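Local coordinates for protein Nsp15 (Middle East respiratory syndrome-related coronavirus, PDB 5YVD) that probably cleaves RNA at uridylates, as an endoribonuclease of the coronavirus EndoU family, encoded by Middle East respiratory syndrome coronavirus, at residues 226-232 against 333-338; 242-248 against 286-292. The contacts are given in a common frame with arbitrary orientation. Residue numbers count along the deposited sequence, not the author numbering.

Contact 1 (226-232 against 333-338); sequences NYAFEHV and GQVQTF
The loop entering helix 229-234 rests on the bent edge strand 334-340, and both segments run in the same direction. Asn-226 lies opposite Gln-334 (CA-CA 4.8 Å) and Tyr-227 opposite Val-335 (5.0 Å), a start fixed by one backbone hydrogen bond, Val-335 N to Asn-226 O at 3.1 Å. Helix and strand then fall out of step, and Val-232 ends up near Thr-337 (CA-CA 6.1 Å). The main bump is Val-335 (chi1 t): its CG2 comes 3.9 Å from Tyr-227 CA and 4.1 Å from Tyr-227 CD1, its CG1 3.9 Å from Ala-228 CB. Ala-228, the N-cap residue, has a left-handed backbone (51/33). Its methyl fits the bend of the strand, CB lying 3.3 Å from Val-335 O and 3.6 Å from Gln-336 O. Past the corner at Gln-336 (-88/-60), the helix presses against the strand: Val-232 CG1 sits 3.7 Å from Phe-338 O, and the His-231 ring (chi1 t) brings CD2 3.7 Å from Thr-337 OG1. That corner is a classic beta bulge, in which Gln-336 and Thr-337 both face Trp-329. Thr-337 OG1 also hydrogen-bonds a glycerol, probably from the crystallisation liquor, marking a pocket beside His-231.

Contact 2 (242-248 against 286-292); sequences LGGLHLL and KAVCSVI
Lys-286 makes the shortest bond: its NZ donates to Leu-242 O at 2.7 Å and to Gly-244 O at 3.1 Å, gathering two carbonyls of the turn around Gly-243. Gly-244 takes a positive phi (59/-133), a conformation that favours glycine, and Leu-245 (64/63) is left-handed. His-246 (chi1 m) donates from ND1 to Ser-290 O, 2.9 Å away near the ring plane. The two backbones run in the same direction and meet in a single bridge, Leu-247 with Ile-292 (CA-CA 5.2 Å): Ile-292 N bonds to His-246 O at 3.0 Å, and Leu-248 N to Ile-292 O at 2.9 Å. Cys-289 SG nestles 3.0 Å from Leu-245 O and lies obliquely 4.9 Å from the His-246 ring centroid. Packing finishes the ends, with Leu-242 CB 3.9 Å from Lys-286 CB and Leu-248 CB 3.9 Å from Val-291 CG1. The His-246 ring, whose NE2 binds a glycerol, has CE1 4.2 Å from Lys-286 NZ. Strand 285-291 pairs with strand 273-279 on one edge; Leu-247, the N-cap of helix 248-255, packs on helix 296-304, and Ser-290 and Ile-292 reach Pro-340 of strand 334-340.

Overall arrangement
From the N terminus, 226-232 comes first, and ten residues later 242-248 follows. Helix 248-255 and strands 260-263 and 273-279 intervene before 286-292 closes contact 2. The chain then makes helix 296-304 and the hairpin 312-319/322-331 before 333-338 closes contact 1, so contact 2 lies within the wider loop. The two are stitched directly: His-231 O to Leu-245 N (3.2 Å) and Val-232 O to His-246 N (3.1 Å) are probable hydrogen bonds. Contact 1 joins the start of helix 229-234 to strand 334-340 of one three-stranded sheet, contact 2 the loop before helix 248-255 to strand 285-291 of the other. His-231, His-246 and Lys-286 are brought together, consistent with the His-His-Lys centre of EndoU enzymes.

Contact 1 (226-232 against 333-338)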
ATOM      1  N   ASN A 226     -30.953  20.055  44.904  1.00 49.67           N
ATOM      2  CA  ASN A 226     -32.031  19.806  43.925  1.00 52.63           C
ATOM      3  C   ASN A 226     -31.572  19.620  42.464  1.00 51.81           C
ATOM      4  O   ASN A 226     -32.388  19.706  41.533  1.00 48.87           O
ATOM      5  CB  ASN A 226     -33.049  20.957  43.979  1.00 55.30           C
ATOM      6  CG  ASN A 226     -33.873  20.974  45.262  1.00 57.23           C
ATOM      7  OD1 ASN A 226     -33.804  20.070  46.109  1.00 53.19           O
ATOM      8  ND2 ASN A 226     -34.682  22.009  45.396  1.00 57.94           N
ATOM      9  N   TYR A 227     -30.284  19.344  42.261  1.00 47.90           N
ATOM     10  CA  TYR A 227     -29.690  19.397  40.933  1.00 45.67           C
ATOM     11  C   TYR A 227     -28.994  18.105  40.476  1.00 44.43           C
ATOM     12  O   TYR A 227     -28.235  18.096  39.486  1.00 42.61           O
ATOM     13  CB  TYR A 227     -28.736  20.596  40.878  1.00 47.60           C
ATOM     14  CG  TYR A 227     -29.465  21.892  41.088  1.00 49.25           C
ATOM     15  CD1 TYR A 227     -30.171  22.481  40.060  1.00 48.74           C
ATOM     16  CD2 TYR A 227     -29.518  22.491  42.349  1.00 54.04           C
ATOM     17  CE1 TYR A 227     -30.882  23.658  40.259  1.00 49.68           C
ATOM     18  CE2 TYR A 227     -30.218  23.675  42.561  1.00 51.56           C
ATOM     19  CZ  TYR A 227     -30.896  24.253  41.509  1.00 50.19           C
ATOM     20  OH  TYR A 227     -31.584  25.423  41.694  1.00 49.92           O
ATOM     21  N   ALA A 228     -29.253  17.016  41.187  1.00 42.21           N
ATOM     22  CA  ALA A 228     -28.779  15.695  40.793  1.00 43.05           C
ATOM     23  C   ALA A 228     -27.293  15.589  40.469  1.00 43.69           C
ATOM     24  O   ALA A 228     -26.903  14.785  39.625  1.00 48.56           O
ATOM     25  CB  ALA A 228     -29.589  15.213  39.598  1.00 45.85           C
ATOM     26  N   PHE A 229     -26.448  16.364  41.140  1.00 43.11           N
ATOM     27  CA  PHE A 229     -25.016  16.347  40.823  1.00 41.59           C
ATOM     28  C   PHE A 229     -24.423  14.946  40.882  1.00 44.37           C
ATOM     29  O   PHE A 229     -23.485  14.628  40.152  1.00 48.72           O
ATOM     30  CB  PHE A 229     -24.232  17.301  41.730  1.00 40.94           C
ATOM     31  CG  PHE A 229     -23.798  18.541  41.034  1.00 41.68           C
ATOM     32  CD1 PHE A 229     -22.472  18.949  41.064  1.00 42.64           C
ATOM     33  CD2 PHE A 229     -24.712  19.276  40.278  1.00 42.82           C
ATOM     34  CE1 PHE A 229     -22.070  20.083  40.369  1.00 43.00           C
ATOM     35  CE2 PHE A 229     -24.311  20.406  39.576  1.00 41.63           C
ATOM     36  CZ  PHE A 229     -22.988  20.809  39.624  1.00 41.57           C
ATOM     37  N   GLU A 230     -24.966  14.118  41.762  1.00 43.89           N
ATOM     38  CA  GLU A 230     -24.509  12.747  41.924  1.00 43.16           C
ATOM     39  C   GLU A 230     -24.586  12.069  40.560  1.00 42.54           C
ATOM     40  O   GLU A 230     -23.580  11.565  40.044  1.00 41.30           O
ATOM     41  CB  GLU A 230     -25.380  12.033  42.985  1.00 42.63           C
ATOM     42  CG  GLU A 230     -24.669  11.300  44.128  1.00 40.71           C
ATOM     43  CD  GLU A 230     -23.511  12.062  44.740  1.00 39.31           C
ATOM     44  OE1 GLU A 230     -23.689  12.629  45.832  1.00 35.87           O
ATOM     45  OE2 GLU A 230     -22.416  12.065  44.125  1.00 37.48           O
ATOM     46  N   HIS A 231     -25.769  12.124  39.955  1.00 42.05           N
ATOM     47  CA  HIS A 231     -25.997  11.534  38.626  1.00 42.77           C
ATOM     48  C   HIS A 231     -25.249  12.296  37.521  1.00 41.65           C
ATOM     49  O   HIS A 231     -24.461  11.710  36.772  1.00 42.95           O
ATOM     50  CB  HIS A 231     -27.502  11.516  38.303  1.00 41.48           C
ATOM     51  CG  HIS A 231     -27.856  10.740  37.073  1.00 39.02           C
ATOM     52  ND1 HIS A 231     -28.100   9.384  37.089  1.00 41.66           N
ATOM     53  CD2 HIS A 231     -28.016  11.130  35.792  1.00 38.66           C
ATOM     54  CE1 HIS A 231     -28.395   8.968  35.871  1.00 37.92           C
ATOM     55  NE2 HIS A 231     -28.354  10.012  35.065  1.00 40.35           N
ATOM     56  N   VAL A 232     -25.464  13.601  37.458  1.00 37.59           N
ATOM     57  CA  VAL A 232     -25.066  14.372  36.297  1.00 40.43           C
ATOM     58  C   VAL A 232     -23.548  14.582  36.249  1.00 40.38           C
ATOM     59  O   VAL A 232     -22.901  14.328  35.235  1.00 43.99           O
ATOM     60  CB  VAL A 232     -25.821  15.729  36.250  1.00 40.71           C
ATOM     61  CG1 VAL A 232     -25.344  16.559  35.081  1.00 42.89           C
ATOM     62  CG2 VAL A 232     -27.319  15.521  36.125  1.00 40.16           C
ATOM     63  N   GLY A 333     -39.922  18.559  41.440  1.00 59.23           N
ATOM     64  CA  GLY A 333     -39.190  19.789  41.766  1.00 62.12           C
ATOM     65  C   GLY A 333     -37.674  19.654  41.875  1.00 62.15           C
ATOM     66  O   GLY A 333     -37.007  20.539  42.435  1.00 52.25           O
ATOM     67  N   GLN A 334     -37.151  18.545  41.337  1.00 61.37           N
ATOM     68  CA  GLN A 334     -35.716  18.258  41.279  1.00 60.57           C
ATOM     69  C   GLN A 334     -35.322  17.828  39.859  1.00 58.51           C
ATOM     70  O   GLN A 334     -36.168  17.490  39.025  1.00 60.17           O
ATOM     71  CB  GLN A 334     -35.352  17.141  42.254  1.00 59.62           C
ATOM     72  CG  GLN A 334     -35.598  17.466  43.719  1.00 59.96           C
ATOM     73  CD  GLN A 334     -35.271  16.294  44.643  1.00 61.54           C
ATOM     74  OE1 GLN A 334     -35.688  15.149  44.416  1.00 54.36           O
ATOM     75  NE2 GLN A 334     -34.521  16.579  45.696  1.00 64.73           N
ATOM     76  N   VAL A 335     -34.029  17.851  39.599  1.00 52.53           N
ATOM     77  CA  VAL A 335     -33.487  17.410  38.335  1.00 51.27           C
ATOM     78  C   VAL A 335     -33.358  15.895  38.394  1.00 50.84           C
ATOM     79  O   VAL A 335     -32.877  15.349  39.378  1.00 51.14           O
ATOM     80  CB  VAL A 335     -32.086  18.041  38.117  1.00 51.52           C
ATOM     81  CG1 VAL A 335     -31.362  17.445  36.905  1.00 50.70           C
ATOM     82  CG2 VAL A 335     -32.207  19.551  37.995  1.00 52.41           C
ATOM     83  N   GLN A 336     -33.793  15.202  37.358  1.00 52.25           N
ATOM     84  CA  GLN A 336     -33.484  13.781  37.261  1.00 57.50           C
ATOM     85  C   GLN A 336     -32.151  13.701  36.545  1.00 55.54           C
ATOM     86  O   GLN A 336     -31.196  13.177  37.099  1.00 52.81           O
ATOM     87  CB  GLN A 336     -34.536  12.988  36.472  1.00 64.60           C
ATOM     88  CG  GLN A 336     -35.971  13.055  36.979  1.00 72.13           C
ATOM     89  CD  GLN A 336     -36.957  12.549  35.925  1.00 83.68           C
ATOM     90  OE1 GLN A 336     -37.962  13.203  35.619  1.00 91.69           O
ATOM     91  NE2 GLN A 336     -36.649  11.397  35.338  1.00 78.33           N
ATOM     92  N   THR A 337     -32.110  14.227  35.314  1.00 53.74           N
ATOM     93  CA  THR A 337     -30.905  14.261  34.494  1.00 54.16           C
ATOM     94  C   THR A 337     -30.842  15.520  33.590  1.00 52.63           C
ATOM     95  O   THR A 337     -31.846  16.201  33.388  1.00 43.72           O
ATOM     96  CB  THR A 337     -30.742  12.970  33.644  1.00 55.98           C
ATOM     97  OG1 THR A 337     -29.491  13.010  32.922  1.00 61.57           O
ATOM     98  CG2 THR A 337     -31.878  12.813  32.666  1.00 57.08           C
ATOM     99  N   PHE A 338     -29.636  15.800  33.075  1.00 52.98           N
ATOM    100  CA  PHE A 338     -29.356  16.938  32.197  1.00 49.90           C
ATOM    101  C   PHE A 338     -28.147  16.613  31.328  1.00 52.46           C
ATOM    102  O   PHE A 338     -27.062  16.329  31.846  1.00 46.60           O
ATOM    103  CB  PHE A 338     -29.038  18.153  33.034  1.00 49.60           C
ATOM    104  CG  PHE A 338     -28.774  19.394  32.244  1.00 47.93           C
ATOM    105  CD1 PHE A 338     -27.495  19.851  32.061  1.00 51.31           C
ATOM    106  CD2 PHE A 338     -29.810  20.137  31.740  1.00 50.92           C
ATOM    107  CE1 PHE A 338     -27.245  21.021  31.365  1.00 50.00           C
ATOM    108  CE2 PHE A 338     -29.578  21.308  31.042  1.00 50.56           C
ATOM    109  CZ  PHE A 338     -28.289  21.751  30.854  1.00 47.23           C
TER

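Contact 2 (242-248 against 286-292)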
ATOM      1  N   LEU A 242     -23.768   2.961  32.668  1.00 39.23           N
ATOM      2  CA  LEU A 242     -23.143   4.124  33.302  1.00 37.34           C
ATOM      3  C   LEU A 242     -24.074   5.367  33.265  1.00 36.23           C
ATOM      4  O   LEU A 242     -24.411   5.865  32.188  1.00 36.09           O
ATOM      5  CB  LEU A 242     -21.806   4.385  32.585  1.00 36.05           C
ATOM      6  CG  LEU A 242     -20.757   5.294  33.228  1.00 37.27           C
ATOM      7  CD1 LEU A 242     -19.334   4.879  32.831  1.00 36.06           C
ATOM      8  CD2 LEU A 242     -21.027   6.761  32.899  1.00 36.06           C
ATOM      9  N   GLY A 243     -24.483   5.854  34.439  1.00 36.03           N
ATOM     10  CA  GLY A 243     -25.415   6.975  34.548  1.00 36.14           C
ATOM     11  C   GLY A 243     -24.756   8.348  34.541  1.00 37.12           C
ATOM     12  O   GLY A 243     -23.739   8.561  35.180  1.00 38.21           O
ATOM     13  N   GLY A 244     -25.351   9.286  33.823  1.00 36.59           N
ATOM     14  CA  GLY A 244     -24.875  10.656  33.788  1.00 36.83           C
ATOM     15  C   GLY A 244     -23.444  10.825  33.303  1.00 38.56           C
ATOM     16  O   GLY A 244     -23.043  10.251  32.277  1.00 38.12           O
ATOM     17  N   LEU A 245     -22.690  11.624  34.065  1.00 39.24           N
ATOM     18  CA  LEU A 245     -21.303  11.966  33.784  1.00 39.20           C
ATOM     19  C   LEU A 245     -21.172  12.764  32.472  1.00 42.54           C
ATOM     20  O   LEU A 245     -20.533  12.323  31.534  1.00 45.93           O
ATOM     21  CB  LEU A 245     -20.425  10.712  33.789  1.00 36.14           C
ATOM     22  CG  LEU A 245     -18.918  10.949  33.967  1.00 37.77           C
ATOM     23  CD1 LEU A 245     -18.521  11.332  35.401  1.00 36.03           C
ATOM     24  CD2 LEU A 245     -18.124   9.722  33.527  1.00 39.48           C
ATOM     25  N   HIS A 246     -21.768  13.951  32.426  1.00 43.01           N
ATOM     26  CA  HIS A 246     -21.798  14.739  31.199  1.00 43.95           C
ATOM     27  C   HIS A 246     -20.878  15.974  31.238  1.00 45.18           C
ATOM     28  O   HIS A 246     -20.820  16.752  30.276  1.00 42.06           O
ATOM     29  CB  HIS A 246     -23.248  15.105  30.865  1.00 44.71           C
ATOM     30  CG  HIS A 246     -24.119  13.905  30.610  1.00 46.63           C
ATOM     31  ND1 HIS A 246     -23.973  13.100  29.498  1.00 46.65           N
ATOM     32  CD2 HIS A 246     -25.114  13.353  31.343  1.00 46.51           C
ATOM     33  CE1 HIS A 246     -24.843  12.108  29.556  1.00 47.42           C
ATOM     34  NE2 HIS A 246     -25.551  12.240  30.664  1.00 48.05           N
ATOM     35  N   LEU A 247     -20.121  16.133  32.323  1.00 44.58           N
ATOM     36  CA  LEU A 247     -19.280  17.313  32.465  1.00 44.10           C
ATOM     37  C   LEU A 247     -17.852  16.860  32.651  1.00 39.68           C
ATOM     38  O   LEU A 247     -17.606  15.933  33.401  1.00 41.33           O
ATOM     39  CB  LEU A 247     -19.753  18.174  33.634  1.00 45.83           C
ATOM     40  CG  LEU A 247     -19.137  19.576  33.657  1.00 51.98           C
ATOM     41  CD1 LEU A 247     -19.785  20.449  32.596  1.00 53.56           C
ATOM     42  CD2 LEU A 247     -19.246  20.237  35.032  1.00 54.48           C
ATOM     43  N   LEU A 248     -16.912  17.508  31.969  1.00 38.41           N
ATOM     44  CA  LEU A 248     -15.571  16.952  31.849  1.00 39.27           C
ATOM     45  C   LEU A 248     -14.853  16.894  33.187  1.00 40.12           C
ATOM     46  O   LEU A 248     -14.146  15.921  33.479  1.00 41.68           O
ATOM     47  CB  LEU A 248     -14.707  17.694  30.839  1.00 40.32           C
ATOM     48  CG  LEU A 248     -13.276  17.102  30.736  1.00 45.48           C
ATOM     49  CD1 LEU A 248     -13.283  15.715  30.093  1.00 44.96           C
ATOM     50  CD2 LEU A 248     -12.303  18.007  29.982  1.00 46.49           C
ATOM     51  N   LYS A 286     -21.292   2.861  28.991  1.00 36.60           N
ATOM     52  CA  LYS A 286     -22.176   3.597  28.107  1.00 33.53           C
ATOM     53  C   LYS A 286     -21.483   3.871  26.794  1.00 33.78           C
ATOM     54  O   LYS A 286     -20.452   4.526  26.769  1.00 34.01           O
ATOM     55  CB  LYS A 286     -22.600   4.886  28.753  1.00 34.04           C
ATOM     56  CG  LYS A 286     -23.616   5.652  27.947  1.00 37.55           C
ATOM     57  CD  LYS A 286     -24.605   6.375  28.858  1.00 41.31           C
ATOM     58  CE  LYS A 286     -23.946   7.580  29.540  1.00 43.85           C
ATOM     59  NZ  LYS A 286     -24.671   8.104  30.741  1.00 46.11           N
ATOM     60  N   ALA A 287     -22.076   3.389  25.700  1.00 37.83           N
ATOM     61  CA  ALA A 287     -21.506   3.531  24.355  1.00 37.98           C
ATOM     62  C   ALA A 287     -21.403   4.970  23.911  1.00 37.87           C
ATOM     63  O   ALA A 287     -20.501   5.302  23.155  1.00 36.73           O
ATOM     64  CB  ALA A 287     -22.321   2.746  23.339  1.00 40.98           C
ATOM     65  N   VAL A 288     -22.327   5.821  24.371  1.00 39.68           N
ATOM     66  CA  VAL A 288     -22.337   7.238  23.970  1.00 39.63           C
ATOM     67  C   VAL A 288     -22.602   8.143  25.153  1.00 40.77           C
ATOM     68  O   VAL A 288     -23.755   8.445  25.455  1.00 40.63           O
ATOM     69  CB  VAL A 288     -23.398   7.566  22.893  1.00 38.81           C
ATOM     70  CG1 VAL A 288     -23.126   8.945  22.280  1.00 38.77           C
ATOM     71  CG2 VAL A 288     -23.440   6.498  21.819  1.00 38.05           C
ATOM     72  N   CYS A 289     -21.524   8.598  25.789  1.00 42.48           N
ATOM     73  CA  CYS A 289     -21.618   9.497  26.917  1.00 43.83           C
ATOM     74  C   CYS A 289     -21.137  10.833  26.424  1.00 45.66           C
ATOM     75  O   CYS A 289     -19.939  11.028  26.219  1.00 53.49           O
ATOM     76  CB  CYS A 289     -20.741   9.015  28.079  1.00 45.74           C
ATOM     77  SG  CYS A 289     -20.868  10.067  29.563  1.00 50.44           S
ATOM     78  N   SER A 290     -22.073  11.750  26.214  1.00 42.73           N
ATOM     79  CA  SER A 290     -21.760  13.066  25.694  1.00 38.84           C
ATOM     80  C   SER A 290     -21.194  13.969  26.801  1.00 37.80           C
ATOM     81  O   SER A 290     -21.716  14.024  27.918  1.00 35.74           O
ATOM     82  CB  SER A 290     -23.011  13.669  25.056  1.00 41.58           C
ATOM     83  OG  SER A 290     -24.191  13.244  25.727  1.00 47.92           O
ATOM     84  N   VAL A 291     -20.125  14.692  26.490  1.00 37.78           N
ATOM     85  CA  VAL A 291     -19.403  15.431  27.515  1.00 37.24           C
ATOM     86  C   VAL A 291     -19.004  16.822  27.059  1.00 37.02           C
ATOM     87  O   VAL A 291     -18.439  16.991  25.984  1.00 36.23           O
ATOM     88  CB  VAL A 291     -18.137  14.659  27.939  1.00 37.35           C
ATOM     89  CG1 VAL A 291     -17.371  15.432  29.007  1.00 40.57           C
ATOM     90  CG2 VAL A 291     -18.508  13.270  28.432  1.00 34.87           C
ATOM     91  N   ILE A 292     -19.278  17.809  27.907  1.00 39.60           N
ATOM     92  CA  ILE A 292     -18.854  19.193  27.682  1.00 41.68           C
ATOM     93  C   ILE A 292     -17.902  19.605  28.794  1.00 38.44           C
ATOM     94  O   ILE A 292     -18.114  19.266  29.955  1.00 37.40           O
ATOM     95  CB  ILE A 292     -20.034  20.165  27.739  1.00 47.55           C
ATOM     96  CG1 ILE A 292     -21.261  19.562  27.084  1.00 60.02           C
ATOM     97  CG2 ILE A 292     -19.696  21.473  27.054  1.00 46.34           C
ATOM     98  CD1 ILE A 292     -21.123  19.389  25.575  1.00 67.89           C
TER